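Local structure of phosphoglycerate oxidoreductase (Rhizobium etli, 4HY3) at residues 54-59 and 332-337; 185-190 and 235-240; 251-256 and 273-278. The protein probably works as an NAD(P)H-dependent reductase of small 2-oxoacids such as glyoxylate or hydroxypyruvate, a member of the D-isomer-specific 2-hydroxyacid dehydrogenase family. All blocks are in the same frame, centred on the assembly; numbering follows the deposited sequence.

The three contacts sample the two-domain plan of D-2-hydroxyacid dehydrogenases. Interaction 1 joins the start of the chain to helix 320-338, closing a domain built from both ends of the sequence, while interactions 2 and 3 fall between them in the chain, within the NAD-binding domain. Interaction 2 is the central one: its glycine-rich turn probably borders the cofactor site. Its centre lies 20 Å from that of interaction 3, with nearest atoms about 7 Å apart, and 31 Å from that of interaction 1. Interactions 1 and 3, centres 49 Å apart, are on opposite sides of the chain's centre. None of the three touches another.

Interaction 1: residues 54-59 and 332-337; sequences SKYEIV and EDMDLM
Met334, a selenomethionine on helix 320-338, reaches across to Tyr56, which follows helix 46-55 and leads into strand 57-60. Its chain bends at the last torsion (chi3 105°) and brings the methyl CE over the middle of the phenol ring, 4.0 Å from the ring centroid and 6° off the normal, a CH-pi contact. Behind it, SE hangs above the same face at 4.7 Å from the centroid, a more distant Met-aromatic approach. Closer to the helix, Met334 CB meets Tyr56 OH at 3.5 Å. The opposite face of the ring carries Lys55 CG, offset toward the rim, so the phenol is sandwiched. Its hydroxyl is hydrogen-bonded to Asp338, one turn further along the helix.

Next comes Asp335, whose OD1 forms a salt bridge with Lys55 NZ at 3.2 Å. The lysine spans the gap with an extended chain running alongside the ring, while the other carboxylate oxygen, OD2, pairs with Arg339. With the phenol gone, as in an alanine here, Asp338 is likely to lose its hydroxyl partner and a gap to open between Met334 and Lys55.

Apolar and charged contacts thus adjoin: the buried ring packs helix 320-338 beside the sheet that contains strand 57-60, and the ion pair, with its second cation, probably adds electrostatic attraction toward the more exposed side.

Interaction 2: residues 185-190 and 235-240; sequences GDLGKA and FVVAAV
Val237 meets Leu187 and Gly188 in a buried, apolar contact where the first turn of helix 186-195 passes the residues just beyond strand 233-236, near the centre of the chain. No hydrogen bond crosses between the segments. One methyl does most of the work: Val237 CG1 lies 3.6 Å from Leu187 CB and 3.4 Å from the backbone N of Gly188, wedged between the root of one side chain and bare main chain. The backbones come correspondingly near, with the CA atoms of Leu187 and Val237 6.1 Å apart. Leu187 takes part through the base of its side chain: CB, besides meeting CG1, lies 3.8 Å from Val237 O. Elsewhere this leucine packs on Val134 of helix 131-147.

Gly185 and Gly188, together with Gly183, match the GxGxxG pattern of a Rossmann-type dinucleotide fold, consistent with the NAD-binding assignment of this family. Gly185 occupies the N-cap position, and its O accepts the bond from Lys189 N at 3.1 Å that closes the first helical turn. In such folds the last glycine of the pattern lets the helix come close to the sheet, and here it is Gly188, with no side chain of its own, that receives the valine methyl.

Strand 233-236 runs beside strand 178-182, at the point in the parallel sheet where successive crossovers change direction. Val237 continues that pairing through a backbone hydrogen bond with Val182, while its side chain also rests on Ile181. Helix 186-195 follows strand 178-182 directly, after the glycine-rich turn.

Interaction 3: residues 251-256 and 273-278; sequences EAFSSM and FDALMA
Phe253 of helix 250-254 and Leu276 of helix 273-281 form the heart of an apolar helix-to-helix contact. The backbone CA of Leu276 sits over one face of the Phe253 ring, 4.0 Å from its centroid and 24° off the normal. This is a CH-pi contact displaced toward the rim, in which the ring lies against the main chain of the facing helix as well as its side chains. With CG beside its own backbone N (chi1 -74°), Phe253 extends toward the second helix, and the CA atoms of Phe253 and Leu276 are 6.9 Å apart.

Apolar side-chain contacts add to it. Leu276 CB approaches Phe253 CZ at 3.5 Å, and its CD1 branch meets Phe253 CE1 at the same separation, 3.5 Å. The other branch, CD2, lies above the ring of Phe273 in its own helix, 4.2 Å from that plane, so the forked leucine lodges between two phenylalanines. At the corner of the Phe253 ring opposite CE1, Ala275 CB is a looser neighbour, 4.3 Å from Phe253 CD2.

No hydrogen bond joins the two segments. In helix 273-281, Met277 N donates to Phe273 O at 2.7 Å and Ala278 N to Asp274 O, while Ala275 N is held by the carboxylate of Asp272 just before the segment.

In the wider fold the two helices lie on either side, in sequence, of strand 261-264 of the parallel sheet. Phe262 from that strand meets the Phe253 ring edge-to-face and also touches Leu276, and Phe309 of strand 309-311, the last of the parallel sheet within this chain, packs on both Phe273 and Leu276, placing helix 273-281 against that edge.

Interaction 1: residues 54-59 and 332-337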
loop_
_atom_site.group_PDB
_atom_site.type_symbol
_atom_site.label_atom_id
_atom_site.label_comp_id
_atom_site.label_asym_id
_atom_site.label_seq_id
_atom_site.Cartn_x
_atom_site.Cartn_y
_atom_site.Cartn_z
ATOM N N SER A 54 -12.310 -10.905 -34.662
ATOM C CA SER A 54 -11.143 -11.010 -35.449
ATOM C C SER A 54 -10.608 -12.335 -35.099
ATOM O O SER A 54 -10.029 -12.986 -35.924
ATOM C CB SER A 54 -10.143 -9.951 -35.069
ATOM O OG SER A 54 -8.966 -10.153 -35.828
ATOM N N LYS A 55 -10.839 -12.771 -33.870
ATOM C CA LYS A 55 -10.218 -13.999 -33.419
ATOM C C LYS A 55 -11.039 -15.260 -33.528
ATOM O O LYS A 55 -10.474 -16.311 -33.648
ATOM C CB LYS A 55 -9.726 -13.830 -31.993
ATOM C CG LYS A 55 -8.790 -14.931 -31.558
ATOM C CD LYS A 55 -8.008 -14.502 -30.335
ATOM C CE LYS A 55 -6.678 -15.236 -30.308
ATOM N NZ LYS A 55 -6.276 -15.374 -28.885
ATOM N N TYR A 56 -12.365 -15.168 -33.449
ATOM C CA TYR A 56 -13.261 -16.347 -33.408
ATOM C C TYR A 56 -14.382 -16.241 -34.439
ATOM O O TYR A 56 -14.711 -15.132 -34.862
ATOM C CB TYR A 56 -13.887 -16.491 -32.005
ATOM C CG TYR A 56 -12.869 -16.506 -30.889
ATOM C CD1 TYR A 56 -12.241 -17.688 -30.495
ATOM C CD2 TYR A 56 -12.510 -15.335 -30.232
ATOM C CE1 TYR A 56 -11.292 -17.692 -29.467
ATOM C CE2 TYR A 56 -11.575 -15.336 -29.216
ATOM C CZ TYR A 56 -10.970 -16.511 -28.841
ATOM O OH TYR A 56 -10.033 -16.479 -27.856
ATOM N N GLU A 57 -14.965 -17.372 -34.834
ATOM C CA GLU A 57 -16.268 -17.351 -35.473
ATOM C C GLU A 57 -17.315 -17.361 -34.383
ATOM O O GLU A 57 -17.501 -18.386 -33.676
ATOM C CB GLU A 57 -16.512 -18.593 -36.287
ATOM C CG GLU A 57 -15.323 -19.118 -37.051
ATOM C CD GLU A 57 -15.627 -20.442 -37.738
ATOM O OE1 GLU A 57 -14.615 -21.122 -38.107
ATOM O OE2 GLU A 57 -16.857 -20.774 -37.891
ATOM N N ILE A 58 -18.008 -16.237 -34.242
ATOM C CA ILE A 58 -19.048 -16.137 -33.233
ATOM C C ILE A 58 -20.427 -16.212 -33.838
ATOM O O ILE A 58 -20.901 -15.219 -34.366
ATOM C CB ILE A 58 -18.900 -14.853 -32.426
ATOM C CG1 ILE A 58 -17.725 -15.012 -31.477
ATOM C CG2 ILE A 58 -20.175 -14.515 -31.660
ATOM C CD1 ILE A 58 -16.600 -14.138 -31.911
ATOM N N VAL A 59 -21.055 -17.386 -33.789
ATOM C CA VAL A 59 -22.421 -17.563 -34.315
ATOM C C VAL A 59 -23.461 -17.269 -33.245
ATOM O O VAL A 59 -23.536 -17.958 -32.207
ATOM C CB VAL A 59 -22.670 -18.943 -35.034
ATOM C CG1 VAL A 59 -21.496 -19.883 -34.916
ATOM C CG2 VAL A 59 -23.941 -19.624 -34.579
ATOM N N GLU A 332 -10.074 -12.800 -21.974
ATOM C CA GLU A 332 -8.960 -13.358 -21.289
ATOM C C GLU A 332 -9.142 -14.855 -21.074
ATOM O O GLU A 332 -8.276 -15.660 -21.430
ATOM C CB GLU A 332 -8.748 -12.605 -20.004
ATOM C CG GLU A 332 -8.031 -11.289 -20.236
ATOM C CD GLU A 332 -8.156 -10.376 -19.037
ATOM O OE1 GLU A 332 -9.239 -10.445 -18.397
ATOM O OE2 GLU A 332 -7.197 -9.602 -18.745
ATOM N N ASP A 333 -10.282 -15.263 -20.539
ATOM C CA ASP A 333 -10.471 -16.687 -20.328
ATOM C C ASP A 333 -10.460 -17.529 -21.596
ATOM O O ASP A 333 -9.944 -18.626 -21.589
ATOM C CB ASP A 333 -11.645 -16.981 -19.399
ATOM C CG ASP A 333 -11.231 -16.887 -17.932
ATOM O OD1 ASP A 333 -9.985 -16.833 -17.713
ATOM O OD2 ASP A 333 -12.104 -16.854 -17.016
HETATM N N MSE A 334 -10.960 -17.001 -22.704
HETATM C CA MSE A 334 -10.916 -17.763 -23.949
HETATM C C MSE A 334 -9.477 -17.996 -24.391
HETATM O O MSE A 334 -9.086 -19.098 -24.804
HETATM C CB MSE A 334 -11.803 -17.013 -24.920
HETATM C CG MSE A 334 -13.261 -17.431 -24.726
HETATM SE SE MSE A 334 -14.389 -16.297 -25.878
HETATM C CE MSE A 334 -14.871 -17.502 -27.341
ATOM N N ASP A 335 -8.671 -16.961 -24.249
ATOM C CA ASP A 335 -7.323 -16.983 -24.710
ATOM C C ASP A 335 -6.474 -17.992 -23.948
ATOM O O ASP A 335 -5.621 -18.681 -24.568
ATOM C CB ASP A 335 -6.744 -15.606 -24.551
ATOM C CG ASP A 335 -5.305 -15.556 -24.911
ATOM O OD1 ASP A 335 -4.940 -16.011 -26.019
ATOM O OD2 ASP A 335 -4.532 -15.054 -24.077
ATOM N N LEU A 336 -6.709 -18.092 -22.624
ATOM C CA LEU A 336 -6.090 -19.142 -21.824
ATOM C C LEU A 336 -6.499 -20.542 -22.269
ATOM O O LEU A 336 -5.646 -21.425 -22.415
ATOM C CB LEU A 336 -6.303 -18.933 -20.332
ATOM C CG LEU A 336 -5.539 -17.731 -19.731
ATOM C CD1 LEU A 336 -6.270 -17.142 -18.542
ATOM C CD2 LEU A 336 -4.077 -17.990 -19.364
HETATM N N MSE A 337 -7.775 -20.765 -22.529
HETATM C CA MSE A 337 -8.199 -22.105 -22.853
HETATM C C MSE A 337 -7.836 -22.462 -24.260
HETATM O O MSE A 337 -7.590 -23.632 -24.560
HETATM C CB MSE A 337 -9.671 -22.230 -22.640
HETATM C CG MSE A 337 -9.902 -21.792 -21.220
HETATM SE SE MSE A 337 -11.646 -22.490 -20.622
HETATM C CE MSE A 337 -12.534 -20.741 -20.876
#

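Interaction 2: residues 185-190 and 235-240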
loop_
_atom_site.group_PDB
_atom_site.type_symbol
_atom_site.label_atom_id
_atom_site.label_comp_id
_atom_site.label_asym_id
_atom_site.label_seq_id
_atom_site.Cartn_x
_atom_site.Cartn_y
_atom_site.Cartn_z
ATOM N N GLY A 185 -17.028 -11.604 0.106
ATOM C CA GLY A 185 -16.609 -12.369 -1.061
ATOM C C GLY A 185 -15.918 -11.326 -1.893
ATOM O O GLY A 185 -15.082 -10.575 -1.384
ATOM N N ASP A 186 -16.294 -11.228 -3.158
ATOM C CA ASP A 186 -15.724 -10.210 -4.039
ATOM C C ASP A 186 -16.023 -8.779 -3.535
ATOM O O ASP A 186 -15.130 -7.920 -3.515
ATOM C CB ASP A 186 -16.253 -10.392 -5.472
ATOM C CG ASP A 186 -15.771 -11.677 -6.123
ATOM O OD1 ASP A 186 -14.577 -12.023 -5.996
ATOM O OD2 ASP A 186 -16.593 -12.347 -6.778
ATOM N N LEU A 187 -17.279 -8.538 -3.139
ATOM C CA LEU A 187 -17.729 -7.238 -2.675
ATOM C C LEU A 187 -16.953 -6.862 -1.431
ATOM O O LEU A 187 -16.491 -5.729 -1.282
ATOM C CB LEU A 187 -19.209 -7.286 -2.345
ATOM C CG LEU A 187 -20.035 -6.070 -2.772
ATOM C CD1 LEU A 187 -19.226 -4.785 -2.671
ATOM C CD2 LEU A 187 -20.508 -6.250 -4.214
ATOM N N GLY A 188 -16.788 -7.841 -0.548
ATOM C CA GLY A 188 -15.880 -7.702 0.551
ATOM C C GLY A 188 -14.536 -7.162 0.143
ATOM O O GLY A 188 -14.124 -6.140 0.668
ATOM N N LYS A 189 -13.849 -7.833 -0.782
ATOM C CA LYS A 189 -12.473 -7.427 -1.154
ATOM C C LYS A 189 -12.427 -6.058 -1.791
ATOM O O LYS A 189 -11.476 -5.306 -1.560
ATOM C CB LYS A 189 -11.812 -8.416 -2.098
ATOM C CG LYS A 189 -11.770 -9.841 -1.584
ATOM C CD LYS A 189 -11.178 -10.799 -2.615
ATOM C CE LYS A 189 -11.648 -12.232 -2.354
ATOM N NZ LYS A 189 -11.237 -13.166 -3.446
ATOM N N ALA A 190 -13.454 -5.726 -2.579
ATOM C CA ALA A 190 -13.444 -4.467 -3.316
ATOM C C ALA A 190 -13.502 -3.340 -2.305
ATOM O O ALA A 190 -12.873 -2.280 -2.482
ATOM C CB ALA A 190 -14.610 -4.384 -4.292
ATOM N N PHE A 235 -21.193 -2.801 7.063
ATOM C CA PHE A 235 -21.626 -3.056 5.696
ATOM C C PHE A 235 -22.133 -4.501 5.558
ATOM O O PHE A 235 -21.400 -5.442 5.885
ATOM C CB PHE A 235 -20.438 -2.885 4.728
ATOM C CG PHE A 235 -19.869 -1.487 4.661
ATOM C CD1 PHE A 235 -20.328 -0.575 3.702
ATOM C CD2 PHE A 235 -18.860 -1.084 5.537
ATOM C CE1 PHE A 235 -19.790 0.709 3.624
ATOM C CE2 PHE A 235 -18.330 0.197 5.471
ATOM C CZ PHE A 235 -18.791 1.098 4.516
ATOM N N VAL A 236 -23.363 -4.681 5.068
ATOM C CA VAL A 236 -23.871 -6.001 4.627
ATOM C C VAL A 236 -23.628 -6.223 3.108
ATOM O O VAL A 236 -24.127 -5.481 2.245
ATOM C CB VAL A 236 -25.373 -6.191 4.914
ATOM C CG1 VAL A 236 -25.718 -7.668 4.798
ATOM C CG2 VAL A 236 -25.765 -5.630 6.283
ATOM N N VAL A 237 -22.917 -7.294 2.788
ATOM C CA VAL A 237 -22.175 -7.347 1.550
ATOM C C VAL A 237 -22.307 -8.680 0.784
ATOM O O VAL A 237 -22.148 -8.724 -0.447
ATOM C CB VAL A 237 -20.729 -6.935 1.878
ATOM C CG1 VAL A 237 -19.689 -7.786 1.199
ATOM C CG2 VAL A 237 -20.552 -5.487 1.550
ATOM N N ALA A 238 -22.623 -9.747 1.519
ATOM C CA ALA A 238 -22.901 -11.072 0.957
ATOM C C ALA A 238 -23.894 -11.795 1.851
ATOM O O ALA A 238 -23.993 -11.496 3.048
ATOM C CB ALA A 238 -21.627 -11.889 0.824
ATOM N N ALA A 239 -24.641 -12.731 1.258
ATOM C CA ALA A 239 -25.503 -13.662 2.010
ATOM C C ALA A 239 -24.621 -14.756 2.626
ATOM O O ALA A 239 -23.496 -15.000 2.140
ATOM C CB ALA A 239 -26.571 -14.268 1.102
ATOM N N VAL A 240 -25.105 -15.399 3.695
ATOM C CA VAL A 240 -24.280 -16.398 4.398
ATOM C C VAL A 240 -24.989 -17.605 5.055
ATOM O O VAL A 240 -24.551 -18.009 6.137
ATOM C CB VAL A 240 -23.332 -15.731 5.448
ATOM C CG1 VAL A 240 -22.107 -15.114 4.782
ATOM C CG2 VAL A 240 -24.064 -14.698 6.303
#

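Interaction 3: residues 251-256 and 273-278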
loop_
_atom_site.group_PDB
_atom_site.type_symbol
_atom_site.label_atom_id
_atom_site.label_comp_id
_atom_site.label_asym_id
_atom_site.label_seq_id
_atom_site.Cartn_x
_atom_site.Cartn_y
_atom_site.Cartn_z
ATOM N N GLU A 251 -33.628 -7.093 17.423
ATOM C CA GLU A 251 -32.726 -7.384 18.529
ATOM C C GLU A 251 -31.270 -7.170 18.098
ATOM O O GLU A 251 -30.450 -6.627 18.845
ATOM C CB GLU A 251 -32.997 -8.816 19.006
ATOM C CG GLU A 251 -32.457 -9.162 20.376
ATOM C CD GLU A 251 -31.054 -9.719 20.307
ATOM O OE1 GLU A 251 -30.889 -10.836 19.764
ATOM O OE2 GLU A 251 -30.121 -9.036 20.790
ATOM N N ALA A 252 -30.960 -7.583 16.878
ATOM C CA ALA A 252 -29.664 -7.290 16.283
ATOM C C ALA A 252 -29.368 -5.781 16.207
ATOM O O ALA A 252 -28.247 -5.356 16.463
ATOM C CB ALA A 252 -29.577 -7.913 14.905
ATOM N N PHE A 253 -30.371 -4.976 15.873
ATOM C CA PHE A 253 -30.136 -3.542 15.704
ATOM C C PHE A 253 -29.787 -2.769 16.974
ATOM O O PHE A 253 -28.790 -2.060 17.012
ATOM C CB PHE A 253 -31.273 -2.887 14.933
ATOM C CG PHE A 253 -31.255 -3.219 13.472
ATOM C CD1 PHE A 253 -30.241 -2.721 12.645
ATOM C CD2 PHE A 253 -32.222 -4.050 12.920
ATOM C CE1 PHE A 253 -30.209 -3.037 11.295
ATOM C CE2 PHE A 253 -32.190 -4.369 11.574
ATOM C CZ PHE A 253 -31.185 -3.862 10.762
ATOM N N SER A 254 -30.615 -2.910 18.006
ATOM C CA SER A 254 -30.306 -2.412 19.353
ATOM C C SER A 254 -28.906 -2.833 19.845
ATOM O O SER A 254 -28.222 -2.074 20.522
ATOM C CB SER A 254 -31.366 -2.916 20.339
ATOM O OG SER A 254 -31.644 -4.309 20.140
ATOM N N SER A 255 -28.481 -4.044 19.498
ATOM C CA SER A 255 -27.174 -4.546 19.896
ATOM C C SER A 255 -25.999 -3.649 19.466
ATOM O O SER A 255 -24.852 -3.895 19.849
ATOM C CB SER A 255 -26.999 -5.958 19.332
ATOM O OG SER A 255 -25.645 -6.229 19.006
HETATM N N MSE A 256 -26.292 -2.623 18.668
HETATM C CA MSE A 256 -25.262 -1.817 18.003
HETATM C C MSE A 256 -24.743 -0.718 18.903
HETATM O O MSE A 256 -25.191 -0.576 20.034
HETATM C CB MSE A 256 -25.833 -1.262 16.674
HETATM C CG MSE A 256 -25.537 -2.175 15.462
HETATM SE SE MSE A 256 -26.519 -1.776 13.773
HETATM C CE MSE A 256 -26.636 -3.596 13.021
ATOM N N PHE A 273 -36.947 -5.400 7.684
ATOM C CA PHE A 273 -36.934 -4.018 7.256
ATOM C C PHE A 273 -37.541 -3.095 8.297
ATOM O O PHE A 273 -36.914 -2.108 8.701
ATOM C CB PHE A 273 -37.548 -3.818 5.870
ATOM C CG PHE A 273 -36.735 -2.908 5.006
ATOM C CD1 PHE A 273 -35.772 -3.426 4.152
ATOM C CD2 PHE A 273 -36.869 -1.529 5.104
ATOM C CE1 PHE A 273 -34.983 -2.584 3.382
ATOM C CE2 PHE A 273 -36.091 -0.679 4.334
ATOM C CZ PHE A 273 -35.145 -1.208 3.477
ATOM N N ASP A 274 -38.741 -3.446 8.764
ATOM C CA ASP A 274 -39.454 -2.626 9.744
ATOM C C ASP A 274 -38.703 -2.627 11.073
ATOM O O ASP A 274 -38.769 -1.655 11.817
ATOM C CB ASP A 274 -40.908 -3.084 9.938
ATOM C CG ASP A 274 -41.475 -3.815 8.717
ATOM O OD1 ASP A 274 -42.322 -3.228 8.003
ATOM O OD2 ASP A 274 -41.072 -4.980 8.482
ATOM N N ALA A 275 -37.982 -3.708 11.366
ATOM C CA ALA A 275 -37.055 -3.693 12.503
ATOM C C ALA A 275 -35.986 -2.635 12.286
ATOM O O ALA A 275 -35.695 -1.867 13.200
ATOM C CB ALA A 275 -36.422 -5.056 12.736
ATOM N N LEU A 276 -35.429 -2.579 11.068
ATOM C CA LEU A 276 -34.425 -1.559 10.704
ATOM C C LEU A 276 -34.967 -0.118 10.720
ATOM O O LEU A 276 -34.380 0.764 11.345
ATOM C CB LEU A 276 -33.753 -1.889 9.363
ATOM C CG LEU A 276 -32.959 -0.755 8.686
ATOM C CD1 LEU A 276 -31.558 -0.553 9.254
ATOM C CD2 LEU A 276 -32.937 -0.963 7.186
HETATM N N MSE A 277 -36.088 0.117 10.052
HETATM C CA MSE A 277 -36.728 1.440 10.091
HETATM C C MSE A 277 -36.964 1.894 11.524
HETATM O O MSE A 277 -36.650 3.036 11.896
HETATM C CB MSE A 277 -38.012 1.384 9.277
HETATM C CG MSE A 277 -37.654 1.132 7.820
HETATM SE SE MSE A 277 -39.188 1.531 6.653
HETATM C CE MSE A 277 -39.341 3.466 7.005
ATOM N N ALA A 278 -37.495 0.991 12.346
ATOM C CA ALA A 278 -37.747 1.271 13.744
ATOM C C ALA A 278 -36.519 1.870 14.435
ATOM O O ALA A 278 -36.639 2.900 15.107
ATOM C CB ALA A 278 -38.220 0.015 14.457
#